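Local coordinates for flavin-nucleotide-binding protein (Mycobacterium smegmatis, PDB 4YBN) that binds flavin-adenine dinucleotide and heme side by side in a split beta-barrel of the pyridoxamine 5'-phosphate oxidase type, probably serving as an oxidoreductase, at residues Lys17-Leu28 with Ile156-Ser166; Asp87-Glu97 with Glu167-Asp176. All blocks are in the same frame, centred on the assembly; numbering follows the deposited sequence.

Interaction 1 (Lys17-Leu28 with Ile156-Ser166); sequences KQSTSRERLDDL and IGDDNWSLKLS. With FAD (flavin-adenine dinucleotide), chain K.
Backbone bonds tie Q18 to K164 from both flanks: L165 N donates to K17 O at 2.8 Å, and S19 N to L163 O at 2.9 Å, both nearly straight at the hydrogen. This single bridge pins the chain just before helix 22-28 to strand 161-166, and one water fills in alongside, accepting from Q18 NE2 and L163 N while donating to S19 O. The same amide reaches outside the two segments, Q18 OE1 accepting from V11 N and NE2 bonding T9 O.

Apolar packing takes over on the helix. L25 points CD2 at the face of the six-membered ring of W161, a CH-pi contact 3.9 Å from the ring centroid and 18° off its normal. W161 CG sits between the backbone N and the carbonyl carbon (chi1 61°), which sets the indole face under L25. L163 spreads its two methyls, CD1 against L28 CD2 and CD2 against R24 CB, while L165 CD1 touches R24 CD and S19 CB. On this split beta-barrel the short axes of helix 22-28 and strand 161-166 cross at 79°. Two serines shape the helix start: S19 OG accepts from S21 N in an ST turn, and S21 is the N-cap, its OG accepting from R24 N.

Among the charged groups, R22 offers NE and NH1 side-on to the one oxygen OD1 of D26, its NH1 also reaching D57. I156 CG2 covers a guanidinium face, 3.7 Å from NH2, and a water links that NH2 to G157 O.

At the cofactor end, K17 NZ donates to S166 OG at 3.0 Å, and to a heme propionate. K164 runs extended past K17 CB, its NZ bonding FAD O3' at 2.8 Å, R13 O and the same propionate. S162 OG donates to adenine N3A of FAD, a very short approach, and accepts from ribose O2B.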
loop_
_atom_site.group_PDB
_atom_site.type_symbol
_atom_site.label_atom_id
_atom_site.label_comp_id
_atom_site.label_asym_id
_atom_site.label_seq_id
_atom_site.Cartn_x
_atom_site.Cartn_y
_atom_site.Cartn_z
ATOM N N LYS A 17 10.168 7.353 15.775
ATOM C CA LYS A 17 9.248 7.487 14.657
ATOM C C LYS A 17 7.781 7.139 14.992
ATOM O O LYS A 17 6.883 7.397 14.164
ATOM C CB LYS A 17 9.729 6.612 13.516
ATOM C CG LYS A 17 10.959 7.183 12.840
ATOM C CD LYS A 17 11.603 6.150 11.955
ATOM C CE LYS A 17 12.818 6.733 11.259
ATOM N NZ LYS A 17 13.060 5.938 10.022
ATOM N N GLN A 18 7.538 6.541 16.170
ATOM C CA GLN A 18 6.169 6.252 16.616
ATOM C C GLN A 18 5.500 7.552 16.995
ATOM O O GLN A 18 6.142 8.391 17.617
ATOM C CB GLN A 18 6.155 5.328 17.786
ATOM C CG GLN A 18 4.743 4.946 18.216
ATOM C CD GLN A 18 4.653 3.516 18.776
ATOM O OE1 GLN A 18 5.654 2.930 19.252
ATOM N NE2 GLN A 18 3.451 2.933 18.701
ATOM N N SER A 19 4.255 7.740 16.558
ATOM C CA SER A 19 3.425 8.884 16.979
ATOM C C SER A 19 2.164 8.427 17.677
ATOM O O SER A 19 1.497 7.541 17.200
ATOM C CB SER A 19 3.027 9.722 15.772
ATOM O OG SER A 19 1.964 10.629 16.149
ATOM N N THR A 20 1.805 9.042 18.793
ATOM C CA THR A 20 0.525 8.776 19.448
ATOM C C THR A 20 -0.576 9.793 19.105
ATOM O O THR A 20 -1.608 9.828 19.748
ATOM C CB THR A 20 0.699 8.806 20.972
ATOM O OG1 THR A 20 1.265 10.077 21.325
ATOM C CG2 THR A 20 1.633 7.630 21.433
ATOM N N SER A 21 -0.372 10.633 18.110
ATOM C CA SER A 21 -1.409 11.561 17.766
ATOM C C SER A 21 -2.550 10.907 16.925
ATOM O O SER A 21 -2.337 10.465 15.779
ATOM C CB SER A 21 -0.837 12.729 17.026
ATOM O OG SER A 21 -1.889 13.539 16.500
ATOM N N ARG A 22 -3.755 10.912 17.502
ATOM C CA ARG A 22 -4.953 10.467 16.822
ATOM C C ARG A 22 -5.253 11.358 15.639
ATOM O O ARG A 22 -5.824 10.932 14.616
ATOM C CB ARG A 22 -6.127 10.477 17.823
ATOM C CG ARG A 22 -7.467 10.147 17.214
ATOM C CD ARG A 22 -7.529 8.745 16.615
ATOM N NE ARG A 22 -8.646 8.701 15.665
ATOM C CZ ARG A 22 -9.907 8.357 15.987
ATOM N NH1 ARG A 22 -10.856 8.438 15.049
ATOM N NH2 ARG A 22 -10.206 7.899 17.224
ATOM N N GLU A 23 -4.923 12.629 15.770
ATOM C CA GLU A 23 -5.139 13.521 14.671
ATOM C C GLU A 23 -4.291 13.156 13.456
ATOM O O GLU A 23 -4.745 13.251 12.318
ATOM C CB GLU A 23 -4.913 14.945 15.127
ATOM C CG GLU A 23 -5.233 16.013 14.122
ATOM C CD GLU A 23 -4.724 17.377 14.599
ATOM O OE1 GLU A 23 -4.463 17.498 15.818
ATOM O OE2 GLU A 23 -4.530 18.311 13.775
ATOM N N ARG A 24 -3.066 12.752 13.691
ATOM C CA ARG A 24 -2.189 12.293 12.590
ATOM C C ARG A 24 -2.683 10.996 12.009
ATOM O O ARG A 24 -2.598 10.780 10.816
ATOM C CB ARG A 24 -0.752 12.102 13.084
ATOM C CG ARG A 24 -0.087 13.428 13.508
ATOM C CD ARG A 24 1.445 13.301 13.578
ATOM N NE ARG A 24 2.079 14.585 13.881
ATOM C CZ ARG A 24 2.585 15.445 12.985
ATOM N NH1 ARG A 24 2.572 15.165 11.683
ATOM N NH2 ARG A 24 3.127 16.600 13.404
ATOM N N LEU A 25 -3.178 10.125 12.871
ATOM C CA LEU A 25 -3.848 8.934 12.406
ATOM C C LEU A 25 -5.004 9.184 11.463
ATOM O O LEU A 25 -5.048 8.614 10.364
ATOM C CB LEU A 25 -4.262 8.057 13.550
ATOM C CG LEU A 25 -5.046 6.824 13.095
ATOM C CD1 LEU A 25 -4.123 5.797 12.462
ATOM C CD2 LEU A 25 -5.826 6.242 14.239
ATOM N N ASP A 26 -5.913 10.072 11.835
ATOM C CA ASP A 26 -7.013 10.415 10.970
ATOM C C ASP A 26 -6.581 11.014 9.665
ATOM O O ASP A 26 -7.175 10.749 8.607
ATOM C CB ASP A 26 -8.001 11.400 11.699
ATOM C CG ASP A 26 -8.731 10.731 12.824
ATOM O OD1 ASP A 26 -8.666 9.508 12.904
ATOM O OD2 ASP A 26 -9.393 11.422 13.644
ATOM N N ASP A 27 -5.571 11.845 9.704
ATOM C CA ASP A 27 -5.056 12.422 8.508
ATOM C C ASP A 27 -4.554 11.340 7.525
ATOM O O ASP A 27 -4.888 11.353 6.344
ATOM C CB ASP A 27 -3.915 13.399 8.828
ATOM C CG ASP A 27 -3.454 14.130 7.591
ATOM O OD1 ASP A 27 -4.253 14.934 7.061
ATOM O OD2 ASP A 27 -2.307 13.887 7.120
ATOM N N LEU A 28 -3.850 10.353 8.041
ATOM C CA LEU A 28 -3.442 9.253 7.177
ATOM C C LEU A 28 -4.601 8.492 6.674
ATOM O O LEU A 28 -4.740 8.290 5.465
ATOM C CB LEU A 28 -2.527 8.326 7.930
ATOM C CG LEU A 28 -2.051 7.095 7.151
ATOM C CD1 LEU A 28 -1.307 7.502 5.926
ATOM C CD2 LEU A 28 -1.232 6.220 8.026
ATOM N N ILE A 156 -12.074 2.243 15.986
ATOM C CA ILE A 156 -10.829 2.880 16.249
ATOM C C ILE A 156 -10.905 3.420 17.673
ATOM O O ILE A 156 -11.553 4.440 17.917
ATOM C CB ILE A 156 -10.539 4.041 15.335
ATOM C CG1 ILE A 156 -10.587 3.617 13.874
ATOM C CG2 ILE A 156 -9.185 4.639 15.723
ATOM C CD1 ILE A 156 -10.761 4.800 12.904
ATOM N N GLY A 157 -10.212 2.744 18.569
ATOM C CA GLY A 157 -10.315 3.055 19.981
ATOM C C GLY A 157 -9.093 3.818 20.409
ATOM O O GLY A 157 -8.460 4.472 19.576
ATOM N N ASP A 158 -8.771 3.752 21.713
ATOM C CA ASP A 158 -7.585 4.433 22.234
ATOM C C ASP A 158 -6.350 3.562 22.168
ATOM O O ASP A 158 -5.284 4.063 22.076
ATOM C CB ASP A 158 -7.805 4.832 23.692
ATOM C CG ASP A 158 -8.840 5.921 23.827
ATOM O OD1 ASP A 158 -8.747 6.924 23.078
ATOM O OD2 ASP A 158 -9.747 5.766 24.660
ATOM N N ASP A 159 -6.515 2.253 22.250
ATOM C CA ASP A 159 -5.400 1.385 22.517
ATOM C C ASP A 159 -5.086 0.378 21.375
ATOM O O ASP A 159 -4.153 -0.424 21.490
ATOM C CB ASP A 159 -5.661 0.630 23.848
ATOM C CG ASP A 159 -5.637 1.573 25.111
ATOM O OD1 ASP A 159 -5.049 2.673 25.075
ATOM O OD2 ASP A 159 -6.234 1.212 26.158
ATOM N N ASN A 160 -5.862 0.382 20.300
ATOM C CA ASN A 160 -5.769 -0.723 19.354
ATOM C C ASN A 160 -5.075 -0.370 18.060
ATOM O O ASN A 160 -5.261 -1.073 17.043
ATOM C CB ASN A 160 -7.145 -1.298 19.054
ATOM C CG ASN A 160 -8.042 -0.326 18.281
ATOM O OD1 ASN A 160 -7.970 0.821 18.497
ATOM N ND2 ASN A 160 -8.836 -0.814 17.357
ATOM N N TRP A 161 -4.261 0.668 18.096
ATOM C CA TRP A 161 -3.626 1.170 16.871
ATOM C C TRP A 161 -2.228 1.709 17.094
ATOM O O TRP A 161 -1.867 2.147 18.190
ATOM C CB TRP A 161 -4.529 2.223 16.195
ATOM C CG TRP A 161 -4.845 3.446 16.983
ATOM C CD1 TRP A 161 -5.945 3.657 17.770
ATOM C CD2 TRP A 161 -4.055 4.636 17.077
ATOM N NE1 TRP A 161 -5.878 4.906 18.347
ATOM C CE2 TRP A 161 -4.749 5.539 17.913
ATOM C CE3 TRP A 161 -2.854 5.044 16.500
ATOM C CZ2 TRP A 161 -4.246 6.787 18.248
ATOM C CZ3 TRP A 161 -2.366 6.279 16.803
ATOM C CH2 TRP A 161 -3.079 7.160 17.687
ATOM N N SER A 162 -1.399 1.635 16.047
ATOM C CA SER A 162 -0.068 2.185 16.136
ATOM C C SER A 162 0.201 3.023 14.856
ATOM O O SER A 162 -0.317 2.700 13.777
ATOM C CB SER A 162 0.946 1.074 16.358
ATOM O OG SER A 162 1.087 0.311 15.182
ATOM N N LEU A 163 0.910 4.111 15.006
ATOM C CA LEU A 163 1.256 4.971 13.877
ATOM C C LEU A 163 2.770 5.180 13.824
ATOM O O LEU A 163 3.455 5.584 14.829
ATOM C CB LEU A 163 0.497 6.302 13.972
ATOM C CG LEU A 163 0.727 7.301 12.836
ATOM C CD1 LEU A 163 0.185 6.898 11.493
ATOM C CD2 LEU A 163 0.150 8.627 13.252
ATOM N N LYS A 164 3.338 4.928 12.669
ATOM C CA LYS A 164 4.795 5.188 12.462
ATOM C C LYS A 164 5.050 6.143 11.311
ATOM O O LYS A 164 4.480 6.007 10.215
ATOM C CB LYS A 164 5.481 3.888 12.247
ATOM C CG LYS A 164 7.013 4.030 12.187
ATOM C CD LYS A 164 7.755 2.715 12.423
ATOM C CE LYS A 164 9.274 2.946 12.583
ATOM N NZ LYS A 164 9.950 1.613 12.516
ATOM N N LEU A 165 5.843 7.169 11.590
ATOM C CA LEU A 165 6.063 8.283 10.667
ATOM C C LEU A 165 7.567 8.424 10.386
ATOM O O LEU A 165 8.340 8.618 11.320
ATOM C CB LEU A 165 5.550 9.616 11.258
ATOM C CG LEU A 165 4.157 9.653 11.934
ATOM C CD1 LEU A 165 3.880 10.998 12.621
ATOM C CD2 LEU A 165 3.075 9.399 10.881
ATOM N N SER A 166 7.969 8.385 9.118
ATOM C CA SER A 166 9.347 8.680 8.698
ATOM C C SER A 166 9.348 9.745 7.645
ATOM O O SER A 166 8.937 9.490 6.535
ATOM C CB SER A 166 9.998 7.452 8.125
ATOM O OG SER A 166 11.404 7.594 8.193
HETATM P PA FAD K . 7.715 -5.181 16.076
HETATM O O1A FAD K . 8.390 -4.904 17.389
HETATM O O2A FAD K . 7.919 -6.543 15.482
HETATM O O5B FAD K . 6.125 -4.755 16.222
HETATM C C5B FAD K . 5.570 -4.237 17.450
HETATM C C4B FAD K . 4.419 -3.258 17.178
HETATM O O4B FAD K . 4.937 -2.056 16.575
HETATM C C3B FAD K . 3.392 -3.688 16.122
HETATM O O3B FAD K . 2.443 -4.687 16.537
HETATM C C2B FAD K . 2.805 -2.353 15.633
HETATM O O2B FAD K . 1.698 -1.934 16.420
HETATM C C1B FAD K . 3.953 -1.350 15.818
HETATM N N9A FAD K . 4.483 -0.982 14.501
HETATM C C8A FAD K . 5.659 -1.474 14.042
HETATM N N7A FAD K . 5.890 -1.020 12.775
HETATM C C5A FAD K . 4.854 -0.236 12.420
HETATM C C6A FAD K . 4.521 0.521 11.187
HETATM N N6A FAD K . 5.419 0.475 10.176
HETATM N N1A FAD K . 3.359 1.242 11.170
HETATM C C2A FAD K . 2.491 1.233 12.227
HETATM N N3A FAD K . 2.764 0.556 13.363
HETATM C C4A FAD K . 3.914 -0.192 13.544
HETATM N N1 FAD K . 11.395 -1.867 8.003
HETATM C C2 FAD K . 12.521 -2.572 7.686
HETATM O O2 FAD K . 13.005 -3.190 8.662
HETATM N N3 FAD K . 13.041 -2.594 6.423
HETATM C C4 FAD K . 12.418 -1.960 5.363
HETATM O O4 FAD K . 12.762 -1.948 4.147
HETATM C C4X FAD K . 11.211 -1.151 5.648
HETATM N N5 FAD K . 10.544 -0.496 4.666
HETATM C C5X FAD K . 9.405 0.181 4.972
HETATM C C6 FAD K . 8.745 0.856 3.999
HETATM C C7 FAD K . 7.611 1.579 4.324
HETATM C C7M FAD K . 6.859 2.310 3.261
HETATM C C8 FAD K . 7.065 1.618 5.698
HETATM C C8M FAD K . 5.793 2.359 6.019
HETATM C C9 FAD K . 7.737 0.948 6.678
HETATM C C9A FAD K . 8.882 0.232 6.357
HETATM N N10 FAD K . 9.544 -0.482 7.357
HETATM C C10 FAD K . 10.722 -1.160 7.049
HETATM C "C1'" FAD K . 9.073 -0.430 8.764
HETATM C "C2'" FAD K . 8.453 -1.701 9.281
HETATM O "O2'" FAD K . 7.042 -1.607 9.103
HETATM C "C3'" FAD K . 8.748 -1.759 10.782
HETATM O "O3'" FAD K . 8.429 -0.465 11.394
HETATM C "C4'" FAD K . 10.218 -2.198 11.018
HETATM O "O4'" FAD K . 10.484 -3.492 10.404
HETATM C "C5'" FAD K . 10.513 -2.269 12.504
HETATM O "O5'" FAD K . 9.468 -3.006 13.120
HETATM P P FAD K . 9.552 -3.449 14.663
HETATM O O1P FAD K . 9.755 -2.149 15.395
HETATM O O2P FAD K . 10.529 -4.559 14.805
HETATM O O3P FAD K . 8.103 -4.032 14.978
HETATM O O HOH W 1 1.420 4.960 17.748
HETATM O O HOH W 2 -12.202 6.574 19.503
HETATM O O HOH W 3 -8.855 7.103 19.118
#

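Interaction 2 (Asp87-Glu97 with Glu167-Asp176); sequences DGVVVARSSFE and EGWPDDADED. With HEM (protoporphyrin IX containing Fe), chain G.
The carboxylate of D172 reaches R93 at two places. Its OD2 takes a salt bridge from NH1 at 3.0 Å, bent to 139° at the hydrogen and arriving on the anti side, 29° out of the carboxylate plane; both oxygens receive weak bonds from R93 N. With CG anti to the carbonyl carbon (chi1 -72°) and the chain extended, R93 lays CD against D176 O before NH1 goes on to D200 of the second subunit. Next to it, P170 packs CB on A92 CB at 3.7 Å and brings CG to 3.9 Å from V90 CG1. At the far end D87 OD2 and E167 OE2 lie only 2.4 Å apart.

Water sets the second shell. One molecule joins S94 OG, D172 OD1, D176 OD2 and A173 N; another connects E97 O and OE1 to D171 N. S94 OG also accepts from E97 N, an ST motif in the turn that carries S95 and F96 to the heme, where F96 O accepts from the water bound to iron. D176 itself pairs with R139 of the second subunit, and D87 with R103. Of D87 and E167, so close together, one acid probably carries a proton, while R93 may balance the charge of D172.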
loop_
_atom_site.group_PDB
_atom_site.type_symbol
_atom_site.label_atom_id
_atom_site.label_comp_id
_atom_site.label_asym_id
_atom_site.label_seq_id
_atom_site.Cartn_x
_atom_site.Cartn_y
_atom_site.Cartn_z
ATOM N N ASP A 87 5.904 8.130 0.760
ATOM C CA ASP A 87 6.143 9.529 0.528
ATOM C C ASP A 87 7.439 9.879 -0.134
ATOM O O ASP A 87 7.611 10.995 -0.538
ATOM C CB ASP A 87 6.099 10.286 1.859
ATOM C CG ASP A 87 4.719 10.240 2.478
ATOM O OD1 ASP A 87 3.759 10.070 1.697
ATOM O OD2 ASP A 87 4.581 10.374 3.691
ATOM N N GLY A 88 8.364 8.957 -0.237
ATOM C CA GLY A 88 9.612 9.237 -0.931
ATOM C C GLY A 88 10.715 8.291 -0.594
ATOM O O GLY A 88 10.571 7.394 0.258
ATOM N N VAL A 89 11.815 8.466 -1.314
ATOM C CA VAL A 89 12.999 7.656 -1.211
ATOM C C VAL A 89 14.108 8.527 -0.611
ATOM O O VAL A 89 14.434 9.622 -1.154
ATOM C CB VAL A 89 13.461 7.109 -2.540
ATOM C CG1 VAL A 89 14.615 6.112 -2.362
ATOM C CG2 VAL A 89 12.322 6.437 -3.298
ATOM N N VAL A 90 14.679 7.982 0.440
ATOM C CA VAL A 90 15.797 8.570 1.208
ATOM C C VAL A 90 17.080 8.034 0.605
ATOM O O VAL A 90 17.423 6.913 0.792
ATOM C CB VAL A 90 15.735 8.225 2.673
ATOM C CG1 VAL A 90 16.812 8.950 3.500
ATOM C CG2 VAL A 90 14.379 8.628 3.282
ATOM N N VAL A 91 17.729 8.896 -0.164
ATOM C CA VAL A 91 18.997 8.641 -0.827
ATOM C C VAL A 91 20.147 9.106 0.067
ATOM O O VAL A 91 20.450 10.293 0.181
ATOM C CB VAL A 91 19.025 9.313 -2.202
ATOM C CG1 VAL A 91 20.279 8.919 -2.966
ATOM C CG2 VAL A 91 17.801 8.889 -3.016
ATOM N N ALA A 92 20.784 8.152 0.730
ATOM C CA ALA A 92 21.928 8.468 1.578
ATOM C C ALA A 92 23.231 8.217 0.823
ATOM O O ALA A 92 23.253 7.714 -0.312
ATOM C CB ALA A 92 21.863 7.676 2.875
ATOM N N ARG A 93 24.323 8.689 1.420
ATOM C CA ARG A 93 25.676 8.486 0.880
ATOM C C ARG A 93 26.185 7.059 1.044
ATOM O O ARG A 93 27.202 6.710 0.461
ATOM C CB ARG A 93 26.652 9.418 1.568
ATOM C CG ARG A 93 26.485 10.856 1.170
ATOM C CD ARG A 93 27.352 11.673 2.103
ATOM N NE ARG A 93 27.220 13.087 1.851
ATOM C CZ ARG A 93 26.420 13.894 2.526
ATOM N NH1 ARG A 93 25.624 13.431 3.510
ATOM N NH2 ARG A 93 26.405 15.178 2.189
ATOM N N SER A 94 25.485 6.248 1.841
ATOM C CA SER A 94 25.657 4.785 1.901
ATOM C C SER A 94 24.347 4.038 1.628
ATOM O O SER A 94 23.267 4.565 1.895
ATOM C CB SER A 94 26.071 4.383 3.288
ATOM O OG SER A 94 25.097 4.779 4.196
ATOM N N SER A 95 24.418 2.775 1.244
ATOM C CA SER A 95 23.144 1.981 1.133
ATOM C C SER A 95 22.567 1.680 2.497
ATOM O O SER A 95 21.331 1.620 2.696
ATOM C CB SER A 95 23.370 0.718 0.369
ATOM O OG SER A 95 24.440 0.051 0.947
ATOM N N PHE A 96 23.449 1.539 3.482
ATOM C CA PHE A 96 22.997 1.220 4.800
ATOM C C PHE A 96 22.062 2.277 5.379
ATOM O O PHE A 96 21.154 1.930 6.129
ATOM C CB PHE A 96 24.187 0.916 5.703
ATOM C CG PHE A 96 23.827 0.705 7.136
ATOM C CD1 PHE A 96 23.384 -0.522 7.566
ATOM C CD2 PHE A 96 23.942 1.744 8.047
ATOM C CE1 PHE A 96 23.050 -0.725 8.884
ATOM C CE2 PHE A 96 23.661 1.538 9.385
ATOM C CZ PHE A 96 23.201 0.296 9.800
ATOM N N GLU A 97 22.291 3.549 5.101
ATOM C CA GLU A 97 21.447 4.602 5.651
ATOM C C GLU A 97 20.362 5.032 4.662
ATOM O O GLU A 97 19.689 6.009 4.925
ATOM C CB GLU A 97 22.248 5.855 6.085
ATOM C CG GLU A 97 23.220 5.660 7.222
ATOM C CD GLU A 97 22.552 5.331 8.512
ATOM O OE1 GLU A 97 21.346 5.641 8.695
ATOM O OE2 GLU A 97 23.268 4.802 9.365
ATOM N N GLU A 167 9.714 10.971 7.994
ATOM C CA GLU A 167 9.744 12.046 7.013
ATOM C C GLU A 167 11.031 12.839 7.121
ATOM O O GLU A 167 11.042 14.037 6.809
ATOM C CB GLU A 167 8.542 13.002 7.191
ATOM C CG GLU A 167 7.155 12.351 7.107
ATOM C CD GLU A 167 6.830 11.784 5.735
ATOM O OE1 GLU A 167 7.472 12.167 4.736
ATOM O OE2 GLU A 167 5.933 10.942 5.642
ATOM N N GLY A 168 12.109 12.177 7.513
ATOM C CA GLY A 168 13.379 12.854 7.809
ATOM C C GLY A 168 14.294 12.885 6.625
ATOM O O GLY A 168 13.836 12.713 5.453
ATOM N N TRP A 169 15.578 13.125 6.922
ATOM C CA TRP A 169 16.655 13.178 5.925
ATOM C C TRP A 169 17.650 12.035 6.123
ATOM O O TRP A 169 17.629 11.410 7.146
ATOM C CB TRP A 169 17.417 14.489 6.084
ATOM C CG TRP A 169 16.615 15.617 5.785
ATOM C CD1 TRP A 169 15.996 16.436 6.677
ATOM C CD2 TRP A 169 16.259 16.076 4.481
ATOM N NE1 TRP A 169 15.286 17.396 5.996
ATOM C CE2 TRP A 169 15.436 17.198 4.649
ATOM C CE3 TRP A 169 16.585 15.661 3.183
ATOM C CZ2 TRP A 169 14.915 17.905 3.572
ATOM C CZ3 TRP A 169 16.073 16.365 2.121
ATOM C CH2 TRP A 169 15.265 17.480 2.324
ATOM N N PRO A 170 18.566 11.776 5.146
ATOM C CA PRO A 170 19.559 10.748 5.378
ATOM C C PRO A 170 20.403 11.033 6.669
ATOM O O PRO A 170 20.710 12.207 6.981
ATOM C CB PRO A 170 20.462 10.861 4.154
ATOM C CG PRO A 170 19.677 11.532 3.119
ATOM C CD PRO A 170 18.715 12.414 3.829
ATOM N N ASP A 171 20.725 9.981 7.415
ATOM C CA ASP A 171 21.548 10.081 8.617
ATOM C C ASP A 171 22.972 9.490 8.428
ATOM O O ASP A 171 23.346 8.438 8.987
ATOM C CB ASP A 171 20.808 9.402 9.741
ATOM C CG ASP A 171 21.513 9.534 11.043
ATOM O OD1 ASP A 171 22.324 10.481 11.216
ATOM O OD2 ASP A 171 21.251 8.679 11.902
ATOM N N ASP A 172 23.771 10.173 7.632
ATOM C CA ASP A 172 25.021 9.599 7.160
ATOM C C ASP A 172 26.171 9.510 8.177
ATOM O O ASP A 172 26.411 10.434 8.933
ATOM C CB ASP A 172 25.512 10.357 5.912
ATOM C CG ASP A 172 24.751 9.953 4.659
ATOM O OD1 ASP A 172 24.647 8.740 4.422
ATOM O OD2 ASP A 172 24.261 10.833 3.931
ATOM N N ALA A 173 26.931 8.416 8.123
ATOM C CA ALA A 173 28.193 8.316 8.893
ATOM C C ALA A 173 29.133 9.464 8.523
ATOM O O ALA A 173 29.237 9.875 7.347
ATOM C CB ALA A 173 28.871 6.970 8.648
ATOM N N ASP A 174 29.801 10.023 9.522
ATOM C CA ASP A 174 30.686 11.194 9.288
ATOM C C ASP A 174 31.747 10.935 8.173
ATOM O O ASP A 174 32.002 11.801 7.316
ATOM C CB ASP A 174 31.348 11.580 10.600
ATOM C CG ASP A 174 31.553 10.381 11.504
ATOM O OD1 ASP A 174 31.002 10.400 12.627
ATOM O OD2 ASP A 174 32.216 9.405 11.064
ATOM N N GLU A 175 32.311 9.730 8.164
ATOM C CA GLU A 175 33.198 9.262 7.048
ATOM C C GLU A 175 32.660 9.536 5.605
ATOM O O GLU A 175 33.389 9.948 4.704
ATOM C CB GLU A 175 33.476 7.752 7.203
ATOM C CG GLU A 175 34.350 7.366 8.410
ATOM C CD GLU A 175 33.607 6.739 9.609
ATOM O OE1 GLU A 175 32.338 6.910 9.729
ATOM O OE2 GLU A 175 34.330 6.084 10.436
ATOM N N ASP A 176 31.368 9.311 5.403
ATOM C CA ASP A 176 30.719 9.468 4.088
ATOM C C ASP A 176 30.443 10.896 3.726
ATOM O O ASP A 176 30.552 11.302 2.543
ATOM C CB ASP A 176 29.393 8.677 4.103
ATOM C CG ASP A 176 29.634 7.240 4.188
ATOM O OD1 ASP A 176 30.586 6.798 3.472
ATOM O OD2 ASP A 176 28.894 6.558 4.959
HETATM C CHA HEM G . 16.062 -0.309 8.054
HETATM C CHB HEM G . 15.243 1.081 3.514
HETATM C CHC HEM G . 19.646 -0.423 2.224
HETATM C CHD HEM G . 20.378 -2.133 6.676
HETATM C C1A HEM G . 15.467 0.215 6.945
HETATM C C2A HEM G . 14.179 0.803 6.901
HETATM C C3A HEM G . 13.945 1.164 5.587
HETATM C C4A HEM G . 15.107 0.826 4.859
HETATM C CMA HEM G . 12.721 1.797 4.953
HETATM C CAA HEM G . 13.211 0.919 8.067
HETATM C CBA HEM G . 13.485 2.095 9.016
HETATM C CGA HEM G . 12.314 2.322 9.951
HETATM O O1A HEM G . 11.686 3.404 9.869
HETATM O O2A HEM G . 11.951 1.443 10.776
HETATM C C1B HEM G . 16.395 0.827 2.755
HETATM C C2B HEM G . 16.543 1.245 1.395
HETATM C C3B HEM G . 17.763 0.830 0.998
HETATM C C4B HEM G . 18.396 0.146 2.172
HETATM C CMB HEM G . 15.568 2.024 0.512
HETATM C CAB HEM G . 18.213 1.186 -0.343
HETATM C CBB HEM G . 19.453 1.097 -0.719
HETATM C C1C HEM G . 20.253 -1.058 3.325
HETATM C C2C HEM G . 21.455 -1.825 3.283
HETATM C C3C HEM G . 21.683 -2.325 4.574
HETATM C C4C HEM G . 20.594 -1.846 5.378
HETATM C CMC HEM G . 22.306 -2.000 2.079
HETATM C CAC HEM G . 22.853 -3.070 5.085
HETATM C CBC HEM G . 24.042 -3.084 4.454
HETATM C C1D HEM G . 19.244 -1.745 7.367
HETATM C C2D HEM G . 19.154 -1.956 8.798
HETATM C C3D HEM G . 17.966 -1.445 9.183
HETATM C C4D HEM G . 17.334 -0.911 7.977
HETATM C CMD HEM G . 20.162 -2.633 9.677
HETATM C CAD HEM G . 17.365 -1.422 10.578
HETATM C CBD HEM G . 17.206 0.002 11.135
HETATM C CGD HEM G . 17.131 -0.031 12.651
HETATM O O1D HEM G . 18.074 0.426 13.354
HETATM O O2D HEM G . 16.124 -0.522 13.230
HETATM N NA HEM G . 16.007 0.219 5.685
HETATM N NB HEM G . 17.503 0.209 3.176
HETATM N NC HEM G . 19.724 -1.169 4.575
HETATM N ND HEM G . 18.146 -1.106 6.914
HETATM FE FE HEM G . 17.805 -0.548 5.127
HETATM O O HOH W 4 26.357 6.943 5.489
HETATM O O HOH W 5 18.427 1.605 5.779
HETATM O O HOH W 6 19.396 7.627 7.232
#

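How the interactions relate
The two contacts adjoin in sequence, since S166 ends interaction 1 and E167 opens interaction 2, yet their centres lie 25 Å apart. Along the chain their segments alternate: 17-28, 87-97, 156-166, 167-176. Both reach the same antiparallel sheet, in which strand 99-108 pairs with strand 161-166 on one side and strand 78-91 on the other. Interaction 1 stands nearer the centre of the chain and grips one heme propionate and the adenosine and ribityl parts of FAD; interaction 2 lies farther out, where the turn after strand 78-91 supplies heme neighbours and meets the second subunit. One heme is therefore approached by both contacts, through its propionate end and its ring.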